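PDB 3ZBP: Phikz039 from Pseudomonas phage phikz, which is a phage-encoded member of the tubulin family, known as PhuZ, with a Rossmann-like nucleotide-binding sheet continued by a tubulin-type C-terminal domain. Local coordinates for residues T221-V226 with V279-S284; L245-D250 with D272-H277. All coordinates share one frame; numbering follows the deposited sequence.

Interaction 1: residues T221-V226 with V279-S284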
ATOM      1  N   THR A 221       4.677   7.561 -10.859  1.00 12.08           N
ATOM      2  CA  THR A 221       3.851   6.976  -9.810  1.00 12.95           C
ATOM      3  C   THR A 221       2.550   6.482 -10.440  1.00 11.88           C
ATOM      4  O   THR A 221       1.957   7.168 -11.276  1.00 11.72           O
ATOM      5  CB  THR A 221       3.568   7.977  -8.667  1.00 16.80           C
ATOM      6  OG1 THR A 221       4.805   8.377  -8.068  1.00 18.91           O
ATOM      7  CG2 THR A 221       2.712   7.332  -7.580  1.00 12.35           C
ATOM      8  N   VAL A 222       2.119   5.284 -10.059  1.00 10.61           N
ATOM      9  CA  VAL A 222       0.937   4.662 -10.658  1.00  9.61           C
ATOM     10  C   VAL A 222      -0.042   4.181  -9.585  1.00 11.96           C
ATOM     11  O   VAL A 222       0.342   3.994  -8.415  1.00 10.49           O
ATOM     12  CB  VAL A 222       1.331   3.481 -11.566  1.00  8.46           C
ATOM     13  CG1 VAL A 222       2.034   3.993 -12.813  1.00 10.89           C
ATOM     14  CG2 VAL A 222       2.241   2.516 -10.825  1.00  9.26           C
ATOM     15  N   GLN A 223      -1.298   3.987  -9.986  1.00  8.44           N
ATOM     16  CA  GLN A 223      -2.344   3.535  -9.071  1.00  9.12           C
ATOM     17  C   GLN A 223      -2.687   2.082  -9.357  1.00  9.62           C
ATOM     18  O   GLN A 223      -2.837   1.687 -10.517  1.00 10.52           O
ATOM     19  CB  GLN A 223      -3.614   4.390  -9.219  1.00 12.85           C
ATOM     20  CG  GLN A 223      -4.719   4.022  -8.212  1.00  9.23           C
ATOM     21  CD  GLN A 223      -5.798   5.086  -8.080  1.00 13.79           C
ATOM     22  OE1 GLN A 223      -5.814   6.067  -8.826  1.00 15.71           O
ATOM     23  NE2 GLN A 223      -6.714   4.890  -7.128  1.00 12.13           N
ATOM     24  N   LEU A 224      -2.785   1.286  -8.298  1.00 10.52           N
ATOM     25  CA  LEU A 224      -3.239  -0.091  -8.408  1.00  9.16           C
ATOM     26  C   LEU A 224      -4.719  -0.181  -8.062  1.00  9.96           C
ATOM     27  O   LEU A 224      -5.133   0.207  -6.960  1.00 11.45           O
ATOM     28  CB  LEU A 224      -2.431  -0.985  -7.459  1.00  6.85           C
ATOM     29  CG  LEU A 224      -2.872  -2.442  -7.315  1.00  8.83           C
ATOM     30  CD1 LEU A 224      -3.007  -3.117  -8.680  1.00  7.71           C
ATOM     31  CD2 LEU A 224      -1.876  -3.206  -6.431  1.00  9.71           C
ATOM     32  N   HIS A 225      -5.516  -0.700  -8.992  1.00  8.97           N
ATOM     33  CA  HIS A 225      -6.927  -0.958  -8.712  1.00  9.16           C
ATOM     34  C   HIS A 225      -7.185  -2.470  -8.590  1.00 11.55           C
ATOM     35  O   HIS A 225      -6.880  -3.246  -9.510  1.00  9.01           O
ATOM     36  CB  HIS A 225      -7.812  -0.377  -9.818  1.00 12.58           C
ATOM     37  CG  HIS A 225      -7.532   1.063 -10.137  1.00 10.68           C
ATOM     38  ND1 HIS A 225      -8.318   2.096  -9.672  1.00 16.29           N
ATOM     39  CD2 HIS A 225      -6.568   1.635 -10.894  1.00  9.73           C
ATOM     40  CE1 HIS A 225      -7.842   3.245 -10.121  1.00 10.46           C
ATOM     41  NE2 HIS A 225      -6.779   2.995 -10.862  1.00 14.07           N
ATOM     42  N   VAL A 226      -7.751  -2.891  -7.460  1.00 10.95           N
ATOM     43  CA  VAL A 226      -8.078  -4.301  -7.280  1.00 12.08           C
ATOM     44  C   VAL A 226      -9.561  -4.516  -7.554  1.00 14.53           C
ATOM     45  O   VAL A 226     -10.409  -4.035  -6.809  1.00 13.91           O
ATOM     46  CB  VAL A 226      -7.691  -4.797  -5.883  1.00 13.70           C
ATOM     47  CG1 VAL A 226      -8.151  -6.228  -5.679  1.00 14.60           C
ATOM     48  CG2 VAL A 226      -6.169  -4.702  -5.710  1.00 11.10           C
ATOM     49  N   VAL A 279      -5.274  -3.935 -11.793  1.00  8.41           N
ATOM     50  CA  VAL A 279      -5.048  -3.008 -12.888  1.00  8.45           C
ATOM     51  C   VAL A 279      -4.212  -1.833 -12.417  1.00  8.96           C
ATOM     52  O   VAL A 279      -4.603  -1.103 -11.499  1.00 10.12           O
ATOM     53  CB  VAL A 279      -6.393  -2.509 -13.455  1.00 13.14           C
ATOM     54  CG1 VAL A 279      -6.177  -1.418 -14.510  1.00 12.29           C
ATOM     55  CG2 VAL A 279      -7.185  -3.680 -14.041  1.00 12.07           C
ATOM     56  N   ILE A 280      -3.051  -1.663 -13.043  1.00  8.76           N
ATOM     57  CA  ILE A 280      -2.199  -0.511 -12.792  1.00  8.10           C
ATOM     58  C   ILE A 280      -2.428   0.529 -13.877  1.00 10.82           C
ATOM     59  O   ILE A 280      -2.353   0.220 -15.072  1.00  7.60           O
ATOM     60  CB  ILE A 280      -0.726  -0.927 -12.789  1.00  9.98           C
ATOM     61  CG1 ILE A 280      -0.436  -1.794 -11.565  1.00  6.87           C
ATOM     62  CG2 ILE A 280       0.191   0.288 -12.811  1.00  8.66           C
ATOM     63  CD1 ILE A 280       0.960  -2.419 -11.611  1.00 11.59           C
ATOM     64  N   ASN A 281      -2.737   1.758 -13.464  1.00  8.27           N
ATOM     65  CA  ASN A 281      -2.839   2.857 -14.415  1.00  9.68           C
ATOM     66  C   ASN A 281      -2.188   4.120 -13.847  1.00 13.57           C
ATOM     67  O   ASN A 281      -1.689   4.105 -12.713  1.00 10.22           O
ATOM     68  CB  ASN A 281      -4.298   3.089 -14.865  1.00 12.86           C
ATOM     69  CG  ASN A 281      -5.124   3.887 -13.853  1.00 16.75           C
ATOM     70  OD1 ASN A 281      -4.837   3.900 -12.648  1.00 13.27           O
ATOM     71  ND2 ASN A 281      -6.174   4.542 -14.346  1.00 15.50           N
ATOM     72  N   GLY A 282      -2.171   5.194 -14.635  1.00 12.91           N
ATOM     73  CA  GLY A 282      -1.501   6.414 -14.229  1.00 14.21           C
ATOM     74  C   GLY A 282      -2.148   7.076 -13.024  1.00 17.70           C
ATOM     75  O   GLY A 282      -3.361   6.981 -12.818  1.00 18.35           O
ATOM     76  N   LEU A 283      -1.339   7.738 -12.202  1.00 20.58           N
ATOM     77  CA  LEU A 283      -1.879   8.421 -11.034  1.00 15.90           C
ATOM     78  C   LEU A 283      -1.625   9.910 -11.117  1.00 14.28           C
ATOM     79  O   LEU A 283      -0.501  10.348 -11.371  1.00 16.09           O
ATOM     80  CB  LEU A 283      -1.284   7.860  -9.740  1.00 18.66           C
ATOM     81  CG  LEU A 283      -1.846   8.517  -8.472  1.00 14.82           C
ATOM     82  CD1 LEU A 283      -3.091   7.799  -8.005  1.00 23.00           C
ATOM     83  CD2 LEU A 283      -0.833   8.593  -7.357  1.00 19.99           C
ATOM     84  N   SER A 284      -2.678  10.690 -10.906  1.00 18.70           N
ATOM     85  CA  SER A 284      -2.563  12.137 -10.891  1.00 16.41           C
ATOM     86  C   SER A 284      -2.647  12.608  -9.456  1.00 15.42           C
ATOM     87  O   SER A 284      -3.730  12.670  -8.884  1.00 17.71           O
ATOM     88  CB  SER A 284      -3.700  12.783 -11.685  1.00 22.42           C
ATOM     89  OG  SER A 284      -3.717  14.185 -11.459  1.00 16.69           O
TER
HETATM   90  O   HOH W   1      -5.527   6.814 -11.292  1.00 17.75           O

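Interaction 2: residues L245-D250 with D272-H277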
ATOM      1  N   LEU A 245      -6.423 -13.118 -12.698  1.00  9.09           N
ATOM      2  CA  LEU A 245      -6.485 -14.487 -12.211  1.00 11.47           C
ATOM      3  C   LEU A 245      -7.904 -15.038 -12.457  1.00 12.24           C
ATOM      4  O   LEU A 245      -8.890 -14.446 -12.011  1.00 14.08           O
ATOM      5  CB  LEU A 245      -6.161 -14.474 -10.712  1.00 12.29           C
ATOM      6  CG  LEU A 245      -5.482 -15.660 -10.046  1.00 16.98           C
ATOM      7  CD1 LEU A 245      -4.271 -16.113 -10.858  1.00 12.53           C
ATOM      8  CD2 LEU A 245      -5.064 -15.293  -8.604  1.00 13.14           C
ATOM      9  N   TYR A 246      -8.013 -16.154 -13.177  1.00 11.29           N
ATOM     10  CA  TYR A 246      -9.323 -16.702 -13.543  1.00  8.61           C
ATOM     11  C   TYR A 246      -9.461 -18.145 -13.048  1.00 11.92           C
ATOM     12  O   TYR A 246      -8.518 -18.937 -13.196  1.00  9.22           O
ATOM     13  CB  TYR A 246      -9.491 -16.737 -15.066  1.00  8.87           C
ATOM     14  CG  TYR A 246      -9.316 -15.424 -15.807  1.00  9.12           C
ATOM     15  CD1 TYR A 246      -8.053 -14.955 -16.133  1.00  9.17           C
ATOM     16  CD2 TYR A 246     -10.417 -14.677 -16.210  1.00 11.38           C
ATOM     17  CE1 TYR A 246      -7.884 -13.764 -16.836  1.00 11.03           C
ATOM     18  CE2 TYR A 246     -10.262 -13.477 -16.904  1.00 12.29           C
ATOM     19  CZ  TYR A 246      -8.994 -13.029 -17.212  1.00 12.82           C
ATOM     20  OH  TYR A 246      -8.827 -11.839 -17.898  1.00 14.36           O
ATOM     21  N   THR A 247     -10.631 -18.491 -12.505  1.00  9.88           N
ATOM     22  CA  THR A 247     -10.941 -19.887 -12.154  1.00 12.02           C
ATOM     23  C   THR A 247     -11.630 -20.628 -13.295  1.00 12.21           C
ATOM     24  O   THR A 247     -11.738 -21.859 -13.270  1.00 12.62           O
ATOM     25  CB  THR A 247     -11.800 -20.022 -10.863  1.00 11.75           C
ATOM     26  OG1 THR A 247     -13.009 -19.254 -10.986  1.00 11.78           O
ATOM     27  CG2 THR A 247     -11.019 -19.538  -9.648  1.00 11.37           C
ATOM     28  N   ASP A 248     -12.068 -19.894 -14.311  1.00 11.14           N
ATOM     29  CA  ASP A 248     -12.731 -20.535 -15.459  1.00 14.43           C
ATOM     30  C   ASP A 248     -12.199 -20.027 -16.802  1.00 14.95           C
ATOM     31  O   ASP A 248     -12.940 -19.412 -17.580  1.00 15.24           O
ATOM     32  CB  ASP A 248     -14.245 -20.317 -15.373  1.00 16.45           C
ATOM     33  CG  ASP A 248     -15.022 -21.134 -16.394  1.00 23.39           C
ATOM     34  OD1 ASP A 248     -14.412 -21.942 -17.138  1.00 22.35           O
ATOM     35  OD2 ASP A 248     -16.259 -20.963 -16.439  1.00 23.25           O
ATOM     36  N   PRO A 249     -10.917 -20.308 -17.094  1.00 14.81           N
ATOM     37  CA  PRO A 249     -10.326 -19.815 -18.338  1.00 15.07           C
ATOM     38  C   PRO A 249     -11.008 -20.386 -19.577  1.00 17.08           C
ATOM     39  O   PRO A 249     -11.037 -19.685 -20.598  1.00 13.58           O
ATOM     40  CB  PRO A 249      -8.870 -20.287 -18.253  1.00 13.93           C
ATOM     41  CG  PRO A 249      -8.891 -21.434 -17.293  1.00 15.59           C
ATOM     42  CD  PRO A 249      -9.957 -21.090 -16.296  1.00 13.01           C
ATOM     43  N   ASP A 250     -11.546 -21.607 -19.493  1.00 19.51           N
ATOM     44  CA  ASP A 250     -12.260 -22.200 -20.628  1.00 21.02           C
ATOM     45  C   ASP A 250     -13.333 -21.227 -21.123  1.00 19.35           C
ATOM     46  O   ASP A 250     -13.543 -21.079 -22.321  1.00 25.27           O
ATOM     47  CB  ASP A 250     -12.922 -23.538 -20.246  1.00 18.40           C
ATOM     48  CG  ASP A 250     -11.935 -24.695 -20.128  1.00 22.26           C
ATOM     49  OD1 ASP A 250     -10.704 -24.486 -20.051  1.00 23.65           O
ATOM     50  OD2 ASP A 250     -12.405 -25.845 -20.091  1.00 30.52           O
ATOM     51  N   ASP A 272     -12.562 -19.833  -4.551  1.00 21.04           N
ATOM     52  CA  ASP A 272     -14.010 -19.680  -4.659  1.00 27.34           C
ATOM     53  C   ASP A 272     -14.457 -18.514  -5.543  1.00 25.34           C
ATOM     54  O   ASP A 272     -15.623 -18.446  -5.940  1.00 23.16           O
ATOM     55  CB  ASP A 272     -14.629 -19.567  -3.263  1.00 29.19           C
ATOM     56  CG  ASP A 272     -14.128 -20.651  -2.316  1.00 35.04           C
ATOM     57  OD1 ASP A 272     -13.732 -21.735  -2.805  1.00 37.42           O
ATOM     58  OD2 ASP A 272     -14.115 -20.415  -1.087  1.00 45.09           O
ATOM     59  N   PHE A 273     -13.533 -17.612  -5.865  1.00 19.63           N
ATOM     60  CA  PHE A 273     -13.857 -16.456  -6.706  1.00 19.05           C
ATOM     61  C   PHE A 273     -13.961 -16.832  -8.178  1.00 17.11           C
ATOM     62  O   PHE A 273     -13.446 -17.867  -8.597  1.00 22.70           O
ATOM     63  CB  PHE A 273     -12.832 -15.322  -6.517  1.00 17.20           C
ATOM     64  CG  PHE A 273     -11.405 -15.687  -6.914  1.00 14.92           C
ATOM     65  CD1 PHE A 273     -10.962 -15.520  -8.222  1.00 14.88           C
ATOM     66  CD2 PHE A 273     -10.504 -16.154  -5.968  1.00 15.55           C
ATOM     67  CE1 PHE A 273      -9.656 -15.849  -8.584  1.00 14.87           C
ATOM     68  CE2 PHE A 273      -9.201 -16.480  -6.317  1.00 13.29           C
ATOM     69  CZ  PHE A 273      -8.774 -16.324  -7.627  1.00 15.29           C
ATOM     70  N   ASP A 274     -14.637 -15.986  -8.951  1.00 15.90           N
ATOM     71  CA  ASP A 274     -14.707 -16.129 -10.400  1.00 16.13           C
ATOM     72  C   ASP A 274     -13.431 -15.592 -11.050  1.00 18.81           C
ATOM     73  O   ASP A 274     -12.698 -16.343 -11.704  1.00 17.75           O
ATOM     74  CB  ASP A 274     -15.937 -15.385 -10.932  1.00 20.25           C
ATOM     75  CG  ASP A 274     -16.060 -15.446 -12.451  1.00 21.28           C
ATOM     76  OD1 ASP A 274     -15.271 -16.163 -13.097  1.00 24.27           O
ATOM     77  OD2 ASP A 274     -16.948 -14.762 -13.004  1.00 28.17           O
ATOM     78  N   GLN A 275     -13.172 -14.294 -10.884  1.00 14.82           N
ATOM     79  CA  GLN A 275     -11.969 -13.692 -11.446  1.00 14.62           C
ATOM     80  C   GLN A 275     -11.525 -12.467 -10.644  1.00 14.02           C
ATOM     81  O   GLN A 275     -12.355 -11.787 -10.030  1.00 14.26           O
ATOM     82  CB  GLN A 275     -12.168 -13.361 -12.933  1.00 15.92           C
ATOM     83  CG  GLN A 275     -13.368 -12.497 -13.259  1.00 16.83           C
ATOM     84  CD  GLN A 275     -13.586 -12.323 -14.764  1.00 20.30           C
ATOM     85  OE1 GLN A 275     -13.280 -11.271 -15.336  1.00 20.79           O
ATOM     86  NE2 GLN A 275     -14.145 -13.342 -15.401  1.00 20.09           N
ATOM     87  N   MET A 276     -10.216 -12.213 -10.619  1.00  9.87           N
ATOM     88  CA  MET A 276      -9.666 -11.041  -9.944  1.00 13.03           C
ATOM     89  C   MET A 276      -8.743 -10.287 -10.881  1.00 13.83           C
ATOM     90  O   MET A 276      -7.893 -10.887 -11.540  1.00 13.28           O
ATOM     91  CB  MET A 276      -8.907 -11.439  -8.677  1.00 12.68           C
ATOM     92  CG  MET A 276      -9.811 -11.799  -7.516  1.00 16.14           C
ATOM     93  SD  MET A 276      -8.938 -11.921  -5.937  1.00 17.74           S
ATOM     94  CE  MET A 276      -7.622 -13.073  -6.331  1.00 14.97           C
ATOM     95  N   HIS A 277      -8.908  -8.969 -10.935  1.00 10.16           N
ATOM     96  CA  HIS A 277      -8.123  -8.138 -11.835  1.00 10.53           C
ATOM     97  C   HIS A 277      -7.342  -7.087 -11.070  1.00 11.38           C
ATOM     98  O   HIS A 277      -7.893  -6.377 -10.225  1.00 11.71           O
ATOM     99  CB  HIS A 277      -9.033  -7.474 -12.862  1.00 13.29           C
ATOM    100  CG  HIS A 277      -9.829  -8.455 -13.663  1.00 13.78           C
ATOM    101  ND1 HIS A 277      -9.272  -9.201 -14.680  1.00 12.90           N
ATOM    102  CD2 HIS A 277     -11.121  -8.838 -13.576  1.00 14.35           C
ATOM    103  CE1 HIS A 277     -10.196  -9.993 -15.195  1.00 13.18           C
ATOM    104  NE2 HIS A 277     -11.330  -9.788 -14.552  1.00 12.95           N
TER
HETATM  105  O   HOH W   2     -12.819 -17.114 -14.520  1.00 10.20           O

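Interaction 1: residues T221-V226 with V279-S284
H225 holds CG anti to its carbonyl carbon (chi1 -51°) and N281 tucks CG between its backbone N and carbonyl carbon (chi1 80°); these torsions lay imidazole and amide toward each other on the face bearing Q223, H225, V279 and N281, in an antiparallel strand pair of the tubulin-like C-terminal domain. H225 NE2 donates to N281 OD1 at 2.8 Å. The oxygen lies in the ring plane, but the bond is bent, and NE2 stands above the amide plane, with ring and amide planes 74° apart. The other end of the amide is fixed as well: N281 ND2 bonds L237 O, which settles the flip of the group.

Two hydrogen-bonded pairs join the backbones. In the first, Q223 N gives to N281 O at 2.8 Å and N281 N returns to Q223 O; in the second, H225 N gives to V279 O at 2.7 Å and V279 N returns to H225 O. Between them, I280 CA directs a CA-H...O contact at Q223 O. Past the strand end, L283 N reaches T221 O only weakly.

On the other face, which W208 of helix 202-209 packs against through L224 and I280, L224 CD1 lies 4.1 Å from I280 CG1. V222 contributes CB and CG2, both 3.6 Å from I280 CG2. L283 turns back over the first strand: its side chain lies alongside that of T221, CD2 against CG2, while CD1 meets the extended Q223 side chain at about a right angle. The polar end of T221 is bonded to S155. At the far end of the Q223 chain, a water bridges Q223 OE1 and G282 O, at 2.6 and 2.7 Å.

Interaction 2: residues L245-D250 with D272-H277
Backbone bonds first tie L245 to M276 as an antiparallel hydrogen-bonded pair: L245 N to M276 O and M276 N to L245 O, each 2.9 Å. L245 O also receives a CA-H...O contact from Q275. Beyond the regular pairing, T247 N gives a nearly straight bond to D274 O (172° at the hydrogen).

Side-chain polar contacts cluster at that same turn. With chi1 at 56°, T247 OG1 sits between its own backbone N and carbonyl carbon and faces two carbonyls, F273 O at 2.8 Å and D274 O at 3.0 Å; its one proton cannot be assigned to either. D274 O is further approached by a water that accepts from D248 N. D248 caps the following short helix and pairs with R251.

Aromatic contacts occupy the face bearing Y246 and Q275. The H277 imidazole turns its edge to the Y246 ring face in an offset edge-to-face pair, planes at 78° and centroids 5.6 Å apart. H277 is held at both nitrogens: NE2 donates to Q275 OE1 at 2.6 Å, with the oxygen in the ring plane, and ND1 is bonded to S244 OG. The Q275 amide in turn lies obliquely beside the Y246 ring.

Apolar packing fills the opposite face, beneath helix 175-192. L245 CD2 is 4.0 Å from F273 CZ, the two side chains crossing at about a right angle. The F273 ring is flanked by T247 CG2 over one face and M276 CE over the other, both toward its rim. Here strand 239-246 ends and strand 275-282 begins, at one end of an antiparallel strand pair in the C-terminal domain of a tubulin-like protein.

Strand 275-282 serves both contacts: its C-terminal end pairs with strand 222-227 in interaction 1, its N-terminal end with strand 239-246 in interaction 2, one neighbour on each side. Their centres lie 21 Å apart, and along the chain interaction 2 is nested within the loop that interaction 1 closes. Interaction 1, about 12 Å from the chain centre, is a buried pairing of strands 222-227 and 275-282, the former also bonded to strand 163-168; it combines backbone pairing, aliphatic packing and a histidine-asparagine bond. Interaction 2, about 23 Å out, is only partly buried, and adds aromatic rings to its apolar packing, with a threonine hydroxyl and a helix-capping aspartate where strand 239-246 ends.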